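PDB 5C2Y: RNA polymerase II subunit B1 CTD phosphatase RTR1, which removes phosphate from the C-terminal heptad repeats of the largest RNA polymerase II subunit, regulating the change in their phosphorylation pattern during transcription. Local coordinates for residues Ile12-Thr15 against Ala16-Phe20; Arg24-Ser27 against Met28-Glu32; Pro62-Tyr65 against Gln66-Val69; Glu169-Ser172 against Glu173-Lys177. One frame throughout, in Å; residues are numbered along the deposited sequence.

Interaction 1 of 4, residues Ile12-Thr15 against Ala16-Phe20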
ATOM      1  N   ILE A  12      12.234   4.435  -3.118  1.00 37.31           N
ATOM      2  CA  ILE A  12      11.302   5.443  -2.641  1.00 36.02           C
ATOM      3  C   ILE A  12      12.019   6.717  -2.197  1.00 38.12           C
ATOM      4  O   ILE A  12      11.517   7.827  -2.392  1.00 37.60           O
ATOM      5  CB  ILE A  12      10.471   4.873  -1.483  1.00 31.38           C
ATOM      6  CG1 ILE A  12       9.664   3.687  -1.998  1.00 34.25           C
ATOM      7  CG2 ILE A  12       9.557   5.905  -0.917  1.00 27.84           C
ATOM      8  CD1 ILE A  12       8.984   2.935  -0.943  1.00 31.70           C
ATOM      9  N   LYS A  13      13.197   6.548  -1.602  1.00 39.40           N
ATOM     10  CA  LYS A  13      13.947   7.675  -1.071  1.00 39.14           C
ATOM     11  C   LYS A  13      14.640   8.417  -2.208  1.00 43.30           C
ATOM     12  O   LYS A  13      14.706   9.647  -2.201  1.00 47.23           O
ATOM     13  CB  LYS A  13      14.978   7.211  -0.035  1.00 43.23           C
ATOM     14  CG  LYS A  13      14.450   6.892   1.370  1.00 35.03           C
ATOM     15  CD  LYS A  13      15.595   6.323   2.189  1.00 35.10           C
ATOM     16  CE  LYS A  13      15.168   5.756   3.539  1.00 39.19           C
ATOM     17  NZ  LYS A  13      16.152   4.708   3.987  1.00 35.96           N
ATOM     18  N   GLU A  14      15.141   7.665  -3.187  1.00 37.31           N
ATOM     19  CA  GLU A  14      15.878   8.233  -4.311  1.00 41.30           C
ATOM     20  C   GLU A  14      14.958   8.834  -5.370  1.00 42.07           C
ATOM     21  O   GLU A  14      15.216   9.924  -5.879  1.00 44.58           O
ATOM     22  CB  GLU A  14      16.782   7.168  -4.962  1.00 47.95           C
ATOM     23  CG  GLU A  14      18.105   6.902  -4.221  1.00 58.55           C
ATOM     24  CD  GLU A  14      18.704   5.519  -4.529  1.00 67.66           C
ATOM     25  OE1 GLU A  14      18.080   4.760  -5.315  1.00 67.25           O
ATOM     26  OE2 GLU A  14      19.787   5.188  -3.973  1.00 58.46           O
ATOM     27  N   THR A  15      13.885   8.126  -5.696  1.00 42.72           N
ATOM     28  CA  THR A  15      13.018   8.512  -6.801  1.00 37.84           C
ATOM     29  C   THR A  15      12.030   9.623  -6.417  1.00 42.83           C
ATOM     30  O   THR A  15      11.550  10.340  -7.289  1.00 45.58           O
ATOM     31  CB  THR A  15      12.234   7.288  -7.331  1.00 40.59           C
ATOM     32  OG1 THR A  15      13.111   6.152  -7.403  1.00 40.59           O
ATOM     33  CG2 THR A  15      11.626   7.562  -8.703  1.00 36.33           C
ATOM     34  N   ALA A  16      11.740   9.790  -5.125  1.00 41.45           N
ATOM     35  CA  ALA A  16      10.698  10.737  -4.712  1.00 39.37           C
ATOM     36  C   ALA A  16      11.131  11.774  -3.688  1.00 39.44           C
ATOM     37  O   ALA A  16      10.618  12.892  -3.671  1.00 44.58           O
ATOM     38  CB  ALA A  16       9.495   9.975  -4.155  1.00 37.00           C
ATOM     39  N   LEU A  17      12.046  11.397  -2.809  1.00 38.03           N
ATOM     40  CA  LEU A  17      12.287  12.189  -1.619  1.00 38.75           C
ATOM     41  C   LEU A  17      13.471  13.132  -1.750  1.00 44.24           C
ATOM     42  O   LEU A  17      13.521  14.152  -1.060  1.00 44.42           O
ATOM     43  CB  LEU A  17      12.498  11.272  -0.420  1.00 40.79           C
ATOM     44  CG  LEU A  17      11.318  10.379  -0.075  1.00 38.49           C
ATOM     45  CD1 LEU A  17      11.620   9.589   1.191  1.00 36.12           C
ATOM     46  CD2 LEU A  17      10.068  11.239   0.073  1.00 36.39           C
ATOM     47  N   ILE A  18      14.420  12.787  -2.617  1.00 42.22           N
ATOM     48  CA  ILE A  18      15.641  13.576  -2.790  1.00 44.68           C
ATOM     49  C   ILE A  18      15.426  15.103  -2.888  1.00 43.37           C
ATOM     50  O   ILE A  18      16.076  15.867  -2.167  1.00 45.59           O
ATOM     51  CB  ILE A  18      16.422  13.115  -4.043  1.00 46.07           C
ATOM     52  CG1 ILE A  18      17.137  11.794  -3.782  1.00 42.47           C
ATOM     53  CG2 ILE A  18      17.437  14.168  -4.463  1.00 40.53           C
ATOM     54  CD1 ILE A  18      17.889  11.285  -5.002  1.00 43.47           C
ATOM     55  N   PRO A  19      14.502  15.561  -3.751  1.00 41.27           N
ATOM     56  CA  PRO A  19      14.497  17.015  -3.953  1.00 34.87           C
ATOM     57  C   PRO A  19      13.897  17.853  -2.821  1.00 39.62           C
ATOM     58  O   PRO A  19      13.684  19.043  -3.034  1.00 45.10           O
ATOM     59  CB  PRO A  19      13.646  17.180  -5.215  1.00 30.91           C
ATOM     60  CG  PRO A  19      13.587  15.804  -5.838  1.00 35.03           C
ATOM     61  CD  PRO A  19      13.579  14.885  -4.681  1.00 38.24           C
ATOM     62  N   PHE A  20      13.606  17.276  -1.663  1.00 37.71           N
ATOM     63  CA  PHE A  20      12.960  18.061  -0.614  1.00 39.70           C
ATOM     64  C   PHE A  20      13.592  17.844   0.761  1.00 43.31           C
ATOM     65  O   PHE A  20      12.928  18.012   1.794  1.00 43.60           O
ATOM     66  CB  PHE A  20      11.466  17.744  -0.535  1.00 41.29           C
ATOM     67  CG  PHE A  20      10.777  17.672  -1.874  1.00 42.30           C
ATOM     68  CD1 PHE A  20      10.233  18.807  -2.457  1.00 40.79           C
ATOM     69  CD2 PHE A  20      10.647  16.457  -2.537  1.00 40.78           C
ATOM     70  CE1 PHE A  20       9.583  18.731  -3.673  1.00 38.81           C
ATOM     71  CE2 PHE A  20       9.997  16.381  -3.754  1.00 35.70           C
ATOM     72  CZ  PHE A  20       9.462  17.517  -4.319  1.00 32.43           C
TER
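Lys13 and Leu17 meet one turn apart, near the C-terminal end of helix 9-17. The touching branch is CD1 of Leu17, 3.9 Å from CG of Lys13, where the two side chains slant across each other. Leu17 CG stands anti to its own carbonyl carbon (chi1 -61°). This turns the branch back along the helix, and CG comes to 3.5 Å from Ile12 O. Only the aliphatic root of Lys13 takes part. Its chain runs on extended, away from Leu17.

The backbone beneath them is changing pitch. Ala16 N gives Ile12 O only a weak hydrogen bond of 3.4 Å. Leu17 N reaches Lys13 O at 3.2 Å, but from well above the carbonyl plane, 56° out of it. Ile18 N also approaches Lys13 O, at 3.2 Å, in a weak bond. One carbonyl thus receives two successive N-H groups, one four residues on and one five. Ile18 lays its CD1 along the Glu14 backbone on the more exposed side of the turn.

Further out, Thr15 OG1 turns back to bond Asp11 O. Leu17 packs on Tyr55 of helix 50-56 and on Phe59 and Phe146. Ala16 touches Glu37 of helix 28-42. The buried side chains Ile12, Ala16 and Leu17 therefore face the neighbouring helices. A single 3-10 turn follows at Ile18 and Pro19, and Phe20 N bonds Leu17 O at 3.2 Å. The whole is a weakly bonded helix C-terminus, where alpha-helical bonding gives way to a wider pi-type turn and then to 3-10 geometry.

Interaction 2 of 4, residues Arg24-Ser27 against Met28-Glu32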
ATOM      1  N   ARG A  24      11.901  20.845   6.635  1.00 51.15           N
ATOM      2  CA  ARG A  24      11.042  19.961   7.395  1.00 45.13           C
ATOM      3  C   ARG A  24       9.620  20.038   6.849  1.00 48.43           C
ATOM      4  O   ARG A  24       8.924  19.020   6.755  1.00 49.03           O
ATOM      5  CB  ARG A  24      11.056  20.330   8.885  1.00 48.08           C
ATOM      6  CG  ARG A  24      12.099  19.584   9.703  1.00 52.07           C
ATOM      7  CD  ARG A  24      11.995  19.854  11.204  1.00 49.05           C
ATOM      8  NE  ARG A  24      10.814  19.255  11.810  1.00 50.79           N
ATOM      9  CZ  ARG A  24       9.735  19.941  12.175  1.00 57.09           C
ATOM     10  NH1 ARG A  24       9.690  21.261  11.997  1.00 52.08           N
ATOM     11  NH2 ARG A  24       8.702  19.309  12.726  1.00 57.11           N
ATOM     12  N   GLN A  25       9.195  21.245   6.481  1.00 43.75           N
ATOM     13  CA  GLN A  25       7.801  21.498   6.129  1.00 37.97           C
ATOM     14  C   GLN A  25       7.535  21.643   4.632  1.00 42.70           C
ATOM     15  O   GLN A  25       7.932  22.636   4.007  1.00 40.73           O
ATOM     16  CB  GLN A  25       7.315  22.748   6.836  1.00 41.12           C
ATOM     17  CG  GLN A  25       5.884  23.074   6.561  1.00 36.79           C
ATOM     18  CD  GLN A  25       4.973  22.019   7.089  1.00 39.74           C
ATOM     19  OE1 GLN A  25       5.069  21.639   8.256  1.00 42.68           O
ATOM     20  NE2 GLN A  25       4.081  21.520   6.236  1.00 37.22           N
ATOM     21  N   LEU A  26       6.820  20.657   4.083  1.00 40.58           N
ATOM     22  CA  LEU A  26       6.453  20.613   2.670  1.00 34.86           C
ATOM     23  C   LEU A  26       5.280  21.522   2.310  1.00 33.81           C
ATOM     24  O   LEU A  26       4.356  21.694   3.090  1.00 36.64           O
ATOM     25  CB  LEU A  26       6.092  19.185   2.260  1.00 32.37           C
ATOM     26  CG  LEU A  26       7.148  18.091   2.214  1.00 31.68           C
ATOM     27  CD1 LEU A  26       6.445  16.768   2.039  1.00 29.02           C
ATOM     28  CD2 LEU A  26       8.152  18.324   1.106  1.00 31.15           C
ATOM     29  N   SER A  27       5.317  22.077   1.103  1.00 35.05           N
ATOM     30  CA  SER A  27       4.146  22.708   0.501  1.00 31.73           C
ATOM     31  C   SER A  27       3.109  21.670   0.065  1.00 33.58           C
ATOM     32  O   SER A  27       3.444  20.496  -0.156  1.00 32.82           O
ATOM     33  CB  SER A  27       4.565  23.517  -0.703  1.00 27.18           C
ATOM     34  OG  SER A  27       4.945  22.620  -1.737  1.00 33.31           O
ATOM     35  N   MET A  28       1.860  22.101  -0.097  1.00 34.20           N
ATOM     36  CA  MET A  28       0.814  21.199  -0.589  1.00 31.18           C
ATOM     37  C   MET A  28       1.160  20.586  -1.929  1.00 32.08           C
ATOM     38  O   MET A  28       0.906  19.404  -2.164  1.00 37.05           O
ATOM     39  CB  MET A  28      -0.502  21.927  -0.718  1.00 30.36           C
ATOM     40  CG  MET A  28      -1.012  22.463   0.567  1.00 33.56           C
ATOM     41  SD  MET A  28      -2.725  22.864   0.294  1.00 40.65           S
ATOM     42  CE  MET A  28      -3.275  23.136   1.984  1.00 38.90           C
ATOM     43  N   HIS A  29       1.732  21.408  -2.804  1.00 33.63           N
ATOM     44  CA  HIS A  29       2.230  20.960  -4.093  1.00 31.63           C
ATOM     45  C   HIS A  29       3.360  19.946  -4.003  1.00 33.92           C
ATOM     46  O   HIS A  29       3.402  18.993  -4.788  1.00 35.19           O
ATOM     47  CB  HIS A  29       2.721  22.143  -4.905  1.00 27.89           C
ATOM     48  CG  HIS A  29       3.466  21.749  -6.139  1.00 26.33           C
ATOM     49  ND1 HIS A  29       2.849  21.557  -7.356  1.00 34.80           N
ATOM     50  CD2 HIS A  29       4.784  21.503  -6.347  1.00 26.00           C
ATOM     51  CE1 HIS A  29       3.752  21.217  -8.260  1.00 30.95           C
ATOM     52  NE2 HIS A  29       4.931  21.167  -7.672  1.00 28.46           N
ATOM     53  N   GLU A  30       4.302  20.169  -3.086  1.00 34.45           N
ATOM     54  CA  GLU A  30       5.425  19.236  -2.909  1.00 34.87           C
ATOM     55  C   GLU A  30       4.965  17.858  -2.456  1.00 33.10           C
ATOM     56  O   GLU A  30       5.424  16.833  -2.967  1.00 32.43           O
ATOM     57  CB  GLU A  30       6.431  19.785  -1.900  1.00 35.15           C
ATOM     58  CG  GLU A  30       7.316  20.868  -2.457  1.00 37.92           C
ATOM     59  CD  GLU A  30       8.189  21.505  -1.406  1.00 41.98           C
ATOM     60  OE1 GLU A  30       7.655  21.860  -0.331  1.00 43.70           O
ATOM     61  OE2 GLU A  30       9.408  21.646  -1.649  1.00 46.99           O
ATOM     62  N   ALA A  31       4.078  17.836  -1.470  1.00 34.76           N
ATOM     63  CA  ALA A  31       3.521  16.579  -1.021  1.00 31.09           C
ATOM     64  C   ALA A  31       2.919  15.871  -2.226  1.00 34.21           C
ATOM     65  O   ALA A  31       3.136  14.672  -2.422  1.00 36.01           O
ATOM     66  CB  ALA A  31       2.491  16.801   0.047  1.00 29.79           C
ATOM     67  N   GLU A  32       2.196  16.625  -3.053  1.00 31.18           N
ATOM     68  CA  GLU A  32       1.590  16.058  -4.255  1.00 31.14           C
ATOM     69  C   GLU A  32       2.629  15.401  -5.140  1.00 33.14           C
ATOM     70  O   GLU A  32       2.486  14.225  -5.483  1.00 36.36           O
ATOM     71  CB  GLU A  32       0.834  17.121  -5.053  1.00 32.71           C
ATOM     72  CG  GLU A  32      -0.591  17.334  -4.588  1.00 34.40           C
ATOM     73  CD  GLU A  32      -1.329  18.333  -5.448  1.00 36.68           C
ATOM     74  OE1 GLU A  32      -0.702  18.927  -6.355  1.00 40.68           O
ATOM     75  OE2 GLU A  32      -2.535  18.528  -5.216  1.00 37.05           O
TER
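A capping box starts helix 28-42, with Ser27 as the N-cap and Glu30 as its partner three residues on. Each residue bonds the backbone N-H of the other. Glu30 N donates to Ser27 OG at 2.9 Å. In return, Ser27 N donates to Glu30 OE1 at 2.8 Å, with an almost straight N-H...O angle of 174°. Glu30 OE1 receives this N-H on its anti lone pair, the one away from OE2.

Torsions bring the two groups together. Ser27 OG sits between its own backbone N and carbonyl carbon (chi1 71°), facing into the first turn. Glu30 CG is anti to its carbonyl carbon (chi1 -77°), a rotation that carries the carboxylate back to Ser27. Ser27 OG also makes a weak bond to Glu30 OE1, at 3.1 Å. The same carboxylate oxygen is thus held by both the N-H and the hydroxyl of Ser27. Ala31 N then donates to Ser27 O at 3.0 Å and begins the regular helical bonding. The negative carboxylate beside the helix N-terminus probably interacts well with the helix dipole.

Leu26 adds an apolar contact just ahead of the cap. Its CD2 lies 3.8 Å from Glu30 CB, and its CD1 points to Ala31. On the preceding residue, Gln25 NE2 donates to Leu26 O at 3.2 Å, while Gln25 OE1 bonds Thr141 OG1. The box therefore lies where the loop after helix 9-17 enters helix 28-42. Phe20, just past helix 9-17 and its 3-10 turn, touches Leu26 and Glu30, and Met28 touches Phe138 in a loop.

Interaction 3 of 4, residues Pro62-Tyr65 against Gln66-Val69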
ATOM      1  N   PRO A  62      -5.752   6.774   3.595  1.00 30.58           N
ATOM      2  CA  PRO A  62      -6.651   5.743   3.079  1.00 30.31           C
ATOM      3  C   PRO A  62      -7.133   6.022   1.655  1.00 29.23           C
ATOM      4  O   PRO A  62      -7.249   5.098   0.841  1.00 25.12           O
ATOM      5  CB  PRO A  62      -7.803   5.792   4.077  1.00 27.10           C
ATOM      6  CG  PRO A  62      -7.130   6.086   5.329  1.00 26.15           C
ATOM      7  CD  PRO A  62      -6.102   7.118   4.982  1.00 27.04           C
ATOM      8  N   ASP A  63      -7.380   7.292   1.351  1.00 28.97           N
ATOM      9  CA  ASP A  63      -7.883   7.662   0.036  1.00 27.92           C
ATOM     10  C   ASP A  63      -6.821   7.502  -1.026  1.00 28.62           C
ATOM     11  O   ASP A  63      -7.092   6.959  -2.100  1.00 32.03           O
ATOM     12  CB  ASP A  63      -8.411   9.083   0.061  1.00 26.02           C
ATOM     13  CG  ASP A  63      -9.330   9.316   1.223  1.00 37.92           C
ATOM     14  OD1 ASP A  63     -10.543   9.068   1.050  1.00 35.54           O
ATOM     15  OD2 ASP A  63      -8.833   9.694   2.323  1.00 47.53           O
ATOM     16  N   MET A  64      -5.606   7.947  -0.727  1.00 29.58           N
ATOM     17  CA  MET A  64      -4.518   7.811  -1.685  1.00 29.12           C
ATOM     18  C   MET A  64      -4.225   6.344  -1.951  1.00 27.40           C
ATOM     19  O   MET A  64      -3.903   5.963  -3.072  1.00 28.24           O
ATOM     20  CB  MET A  64      -3.264   8.523  -1.198  1.00 25.82           C
ATOM     21  CG  MET A  64      -3.288  10.022  -1.409  1.00 33.67           C
ATOM     22  SD  MET A  64      -3.543  10.530  -3.137  1.00 39.33           S
ATOM     23  CE  MET A  64      -3.670  12.303  -2.860  1.00 20.64           C
ATOM     24  N   TYR A  65      -4.365   5.515  -0.927  1.00 27.03           N
ATOM     25  CA  TYR A  65      -4.122   4.098  -1.104  1.00 26.63           C
ATOM     26  C   TYR A  65      -5.195   3.537  -2.029  1.00 24.50           C
ATOM     27  O   TYR A  65      -4.901   2.734  -2.914  1.00 24.59           O
ATOM     28  CB  TYR A  65      -4.099   3.381   0.243  1.00 27.38           C
ATOM     29  CG  TYR A  65      -3.882   1.907   0.118  1.00 25.72           C
ATOM     30  CD1 TYR A  65      -2.605   1.377   0.062  1.00 28.79           C
ATOM     31  CD2 TYR A  65      -4.953   1.038   0.054  1.00 26.83           C
ATOM     32  CE1 TYR A  65      -2.401   0.004  -0.054  1.00 30.21           C
ATOM     33  CE2 TYR A  65      -4.758  -0.329  -0.061  1.00 29.73           C
ATOM     34  CZ  TYR A  65      -3.484  -0.839  -0.116  1.00 27.18           C
ATOM     35  OH  TYR A  65      -3.305  -2.191  -0.228  1.00 25.06           O
ATOM     36  N   GLN A  66      -6.434   3.985  -1.845  1.00 26.69           N
ATOM     37  CA  GLN A  66      -7.525   3.601  -2.749  1.00 28.05           C
ATOM     38  C   GLN A  66      -7.165   3.878  -4.207  1.00 30.98           C
ATOM     39  O   GLN A  66      -7.270   2.987  -5.068  1.00 28.60           O
ATOM     40  CB  GLN A  66      -8.817   4.335  -2.395  1.00 30.88           C
ATOM     41  CG  GLN A  66     -10.034   3.741  -3.076  1.00 34.06           C
ATOM     42  CD  GLN A  66     -10.067   2.222  -2.923  1.00 42.25           C
ATOM     43  OE1 GLN A  66     -10.223   1.702  -1.810  1.00 47.72           O
ATOM     44  NE2 GLN A  66      -9.913   1.501  -4.041  1.00 37.33           N
ATOM     45  N   ASP A  67      -6.734   5.112  -4.469  1.00 27.80           N
ATOM     46  CA  ASP A  67      -6.272   5.508  -5.790  1.00 27.44           C
ATOM     47  C   ASP A  67      -5.168   4.583  -6.319  1.00 26.68           C
ATOM     48  O   ASP A  67      -5.168   4.220  -7.484  1.00 32.39           O
ATOM     49  CB  ASP A  67      -5.777   6.951  -5.754  1.00 33.30           C
ATOM     50  CG  ASP A  67      -6.913   7.955  -5.752  1.00 37.05           C
ATOM     51  OD1 ASP A  67      -8.025   7.593  -6.204  1.00 37.48           O
ATOM     52  OD2 ASP A  67      -6.683   9.108  -5.307  1.00 38.08           O
ATOM     53  N   LEU A  68      -4.234   4.201  -5.459  1.00 22.82           N
ATOM     54  CA  LEU A  68      -3.167   3.291  -5.842  1.00 24.51           C
ATOM     55  C   LEU A  68      -3.701   1.918  -6.268  1.00 24.58           C
ATOM     56  O   LEU A  68      -3.241   1.336  -7.242  1.00 21.91           O
ATOM     57  CB  LEU A  68      -2.179   3.133  -4.687  1.00 22.80           C
ATOM     58  CG  LEU A  68      -1.030   2.149  -4.903  1.00 25.88           C
ATOM     59  CD1 LEU A  68      -0.174   2.519  -6.120  1.00 23.63           C
ATOM     60  CD2 LEU A  68      -0.190   2.087  -3.641  1.00 24.74           C
ATOM     61  N   VAL A  69      -4.674   1.414  -5.518  1.00 27.25           N
ATOM     62  CA  VAL A  69      -5.306   0.129  -5.798  1.00 25.49           C
ATOM     63  C   VAL A  69      -6.009   0.178  -7.136  1.00 28.05           C
ATOM     64  O   VAL A  69      -5.920  -0.766  -7.923  1.00 28.79           O
ATOM     65  CB  VAL A  69      -6.308  -0.250  -4.674  1.00 29.43           C
ATOM     66  CG1 VAL A  69      -7.339  -1.278  -5.146  1.00 24.92           C
ATOM     67  CG2 VAL A  69      -5.549  -0.750  -3.457  1.00 27.07           C
TER
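This is an i to i+4 contact in the first turns of helix 62-74, within the predicted RTR1-type zinc finger. Tyr65 and Val69 carry it. Val69 CG2 lies 3.5 Å from Tyr65 CE2, set obliquely to the ring. Tyr65 CG is anti to its backbone N (chi1 179°), which sends the ring outward from the helix, leaning toward Val69. Val69 CG2 is anti to its own carbonyl carbon, and this branch, not CG1, is the one that meets the ring. Leu68 CD2 makes a looser contact with Tyr65 CD1 at 4.5 Å.

Four backbone bonds hold the turns in alpha geometry. Gln66 N to Pro62 O is 3.0 Å, and Val69 N to Tyr65 O is 2.9 Å. Asp67 N and Leu68 N bond Asp63 O and Met64 O in the same manner. On a more exposed face, Met64 SD rests 4.1 Å from Asp67 OD2, with the Met64 chain bent at chi2.

Tyr65 OH bonds Ser125 OG, which fixes the far end of the ring. The Tyr65 side chain stays about 10 Å from the zinc ion, so it is not a ligand. Tyr65 and Val69 thus turn to helix 119-129, where Tyr65 also meets the Tyr128 ring at about 45°. Leu68 instead packs on Ile39 and Leu42 of helix 28-42, so helix 62-74 packs on both helices.

Interaction 4 of 4, residues Glu169-Ser172 against Glu173-Lys177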
ATOM      1  N   GLU A 169       2.188 -14.379  13.966  1.00 44.72           N
ATOM      2  CA  GLU A 169       2.363 -14.276  15.417  1.00 45.43           C
ATOM      3  C   GLU A 169       1.577 -15.292  16.243  1.00 43.45           C
ATOM      4  O   GLU A 169       1.917 -15.540  17.392  1.00 48.05           O
ATOM      5  CB  GLU A 169       1.990 -12.866  15.888  1.00 43.06           C
ATOM      6  CG  GLU A 169       3.083 -11.830  15.678  1.00 52.82           C
ATOM      7  CD  GLU A 169       2.622 -10.419  16.013  1.00 59.53           C
ATOM      8  OE1 GLU A 169       1.475 -10.276  16.501  1.00 56.12           O
ATOM      9  OE2 GLU A 169       3.408  -9.462  15.801  1.00 57.99           O
ATOM     10  N   LYS A 170       0.543 -15.890  15.674  1.00 38.99           N
ATOM     11  CA  LYS A 170      -0.277 -16.787  16.460  1.00 38.67           C
ATOM     12  C   LYS A 170       0.030 -18.282  16.285  1.00 47.31           C
ATOM     13  O   LYS A 170      -0.353 -19.085  17.141  1.00 53.74           O
ATOM     14  CB  LYS A 170      -1.750 -16.525  16.149  1.00 51.20           C
ATOM     15  CG  LYS A 170      -2.274 -17.123  14.850  1.00 43.49           C
ATOM     16  CD  LYS A 170      -3.642 -16.540  14.597  1.00 35.89           C
ATOM     17  CE  LYS A 170      -4.326 -17.166  13.426  1.00 36.04           C
ATOM     18  NZ  LYS A 170      -5.719 -16.613  13.386  1.00 43.84           N
ATOM     19  N   ALA A 171       0.731 -18.653  15.208  1.00 50.13           N
ATOM     20  CA  ALA A 171       0.994 -20.067  14.889  1.00 45.04           C
ATOM     21  C   ALA A 171       1.489 -20.874  16.099  1.00 42.82           C
ATOM     22  O   ALA A 171       2.237 -20.371  16.949  1.00 35.56           O
ATOM     23  CB  ALA A 171       1.993 -20.177  13.737  1.00 36.88           C
ATOM     24  N   SER A 172       1.030 -22.121  16.167  1.00 46.73           N
ATOM     25  CA  SER A 172       1.366 -23.046  17.245  1.00 44.95           C
ATOM     26  C   SER A 172       2.727 -23.695  17.043  1.00 41.31           C
ATOM     27  O   SER A 172       3.314 -23.615  15.973  1.00 42.80           O
ATOM     28  CB  SER A 172       0.320 -24.151  17.335  1.00 43.60           C
ATOM     29  OG  SER A 172       0.561 -25.115  16.311  1.00 43.86           O
ATOM     30  N   GLU A 173       3.200 -24.390  18.064  1.00 41.56           N
ATOM     31  CA  GLU A 173       4.463 -25.100  17.965  1.00 38.37           C
ATOM     32  C   GLU A 173       4.364 -26.222  16.936  1.00 37.43           C
ATOM     33  O   GLU A 173       5.310 -26.505  16.196  1.00 38.36           O
ATOM     34  CB  GLU A 173       4.858 -25.649  19.331  1.00 30.41           C
ATOM     35  CG  GLU A 173       6.116 -26.468  19.302  1.00 34.34           C
ATOM     36  CD  GLU A 173       6.460 -27.040  20.643  1.00 31.98           C
ATOM     37  OE1 GLU A 173       7.038 -26.291  21.459  1.00 34.84           O
ATOM     38  OE2 GLU A 173       6.147 -28.224  20.890  1.00 34.32           O
ATOM     39  N   GLU A 174       3.203 -26.858  16.880  1.00 47.06           N
ATOM     40  CA  GLU A 174       2.999 -27.941  15.929  1.00 45.51           C
ATOM     41  C   GLU A 174       3.042 -27.364  14.514  1.00 44.97           C
ATOM     42  O   GLU A 174       3.630 -27.961  13.601  1.00 46.26           O
ATOM     43  CB  GLU A 174       1.677 -28.653  16.190  1.00 43.41           C
ATOM     44  CG  GLU A 174       1.227 -29.498  15.020  1.00 55.01           C
ATOM     45  CD  GLU A 174      -0.200 -29.992  15.151  1.00 62.24           C
ATOM     46  OE1 GLU A 174      -0.975 -29.402  15.942  1.00 61.07           O
ATOM     47  OE2 GLU A 174      -0.551 -30.953  14.428  1.00 65.66           O
ATOM     48  N   ASP A 175       2.431 -26.190  14.348  1.00 47.38           N
ATOM     49  CA  ASP A 175       2.491 -25.437  13.086  1.00 45.16           C
ATOM     50  C   ASP A 175       3.932 -25.065  12.740  1.00 43.08           C
ATOM     51  O   ASP A 175       4.440 -25.430  11.680  1.00 46.24           O
ATOM     52  CB  ASP A 175       1.620 -24.171  13.170  1.00 51.85           C
ATOM     53  CG  ASP A 175       0.120 -24.482  13.154  1.00 55.61           C
ATOM     54  OD1 ASP A 175      -0.247 -25.594  12.713  1.00 62.68           O
ATOM     55  OD2 ASP A 175      -0.686 -23.627  13.598  1.00 55.72           O
ATOM     56  N   ILE A 176       4.580 -24.343  13.652  1.00 42.34           N
ATOM     57  CA  ILE A 176       5.997 -23.997  13.546  1.00 40.67           C
ATOM     58  C   ILE A 176       6.875 -25.167  13.134  1.00 41.47           C
ATOM     59  O   ILE A 176       7.702 -25.038  12.239  1.00 47.76           O
ATOM     60  CB  ILE A 176       6.558 -23.485  14.886  1.00 40.33           C
ATOM     61  CG1 ILE A 176       5.982 -22.135  15.272  1.00 39.88           C
ATOM     62  CG2 ILE A 176       8.053 -23.347  14.818  1.00 40.20           C
ATOM     63  CD1 ILE A 176       6.483 -21.693  16.643  1.00 39.00           C
ATOM     64  N   LYS A 177       6.720 -26.297  13.818  1.00 45.24           N
ATOM     65  CA  LYS A 177       7.638 -27.423  13.640  1.00 49.85           C
ATOM     66  C   LYS A 177       7.587 -27.981  12.211  1.00 48.51           C
ATOM     67  O   LYS A 177       8.613 -28.398  11.663  1.00 49.38           O
ATOM     68  CB  LYS A 177       7.340 -28.534  14.661  1.00 40.13           C
ATOM     69  CG  LYS A 177       8.153 -28.450  15.956  1.00 36.85           C
ATOM     70  CD  LYS A 177       7.707 -29.506  16.991  1.00 32.95           C
ATOM     71  CE  LYS A 177       8.882 -30.072  17.822  1.00 40.00           C
ATOM     72  NZ  LYS A 177       8.505 -30.612  19.206  1.00 36.11           N
TER
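Ser172 OG and Asp175 meet across the first turn of helix 173-180. The serine hydroxyl lies between its own backbone N and carbonyl carbon (chi1 78°). From there OG faces the start of the helix and accepts from Asp175 N at 2.9 Å. The N-H points almost straight at it, with an angle of 167°. Asp175 takes the complementary rotation. Its CG is anti to the carbonyl carbon and beside the backbone N (chi1 -72°), and the carboxylate folds back toward Ser172. OD2 then receives Ser172 N in a weak bond of 3.4 Å, although the N-H is aimed well at it.

These reciprocal bonds make a capping box, with Ser172 as the N-cap after the short break that follows helix 163-170. Asp175 supplies the carboxylate, and the return bond is the weaker of the two. The nearby helix N-terminus would probably stabilise its negative charge. Ile176 N donates to Ser172 O at 2.7 Å, the first regular helical bond.

The Ile176 side chain places CG1 beside Ser172 O. Ala171 CB comes alongside Asp175 CB at 4.1 Å, on the side where the chain arrives. The extended Glu173 chain reaches toward Lys177, one turn down the helix. Glu173 OE2 lies 3.8 Å from Lys177 NZ, a long salt bridge between two exposed side chains.

In the fold
All four contacts are local and come in series, so none nests in or crosses another. Each joins two contiguous segments, so none closes a loop. Interaction 1 ends helix 9-17. A short loop leads to interaction 2, which starts helix 28-42. These two touch through Phe20, which joins the end of one helix to the start of the next. Interaction 3 lies in helix 62-74, about 19 Å from interaction 2 between centres. Helix 62-74 packs on helix 28-42, and it leads on toward the zinc-site region. Interaction 4 starts the last helix at the surface. Its centre is about 45 Å from that of interaction 2, on the opposite side of the chain's centre.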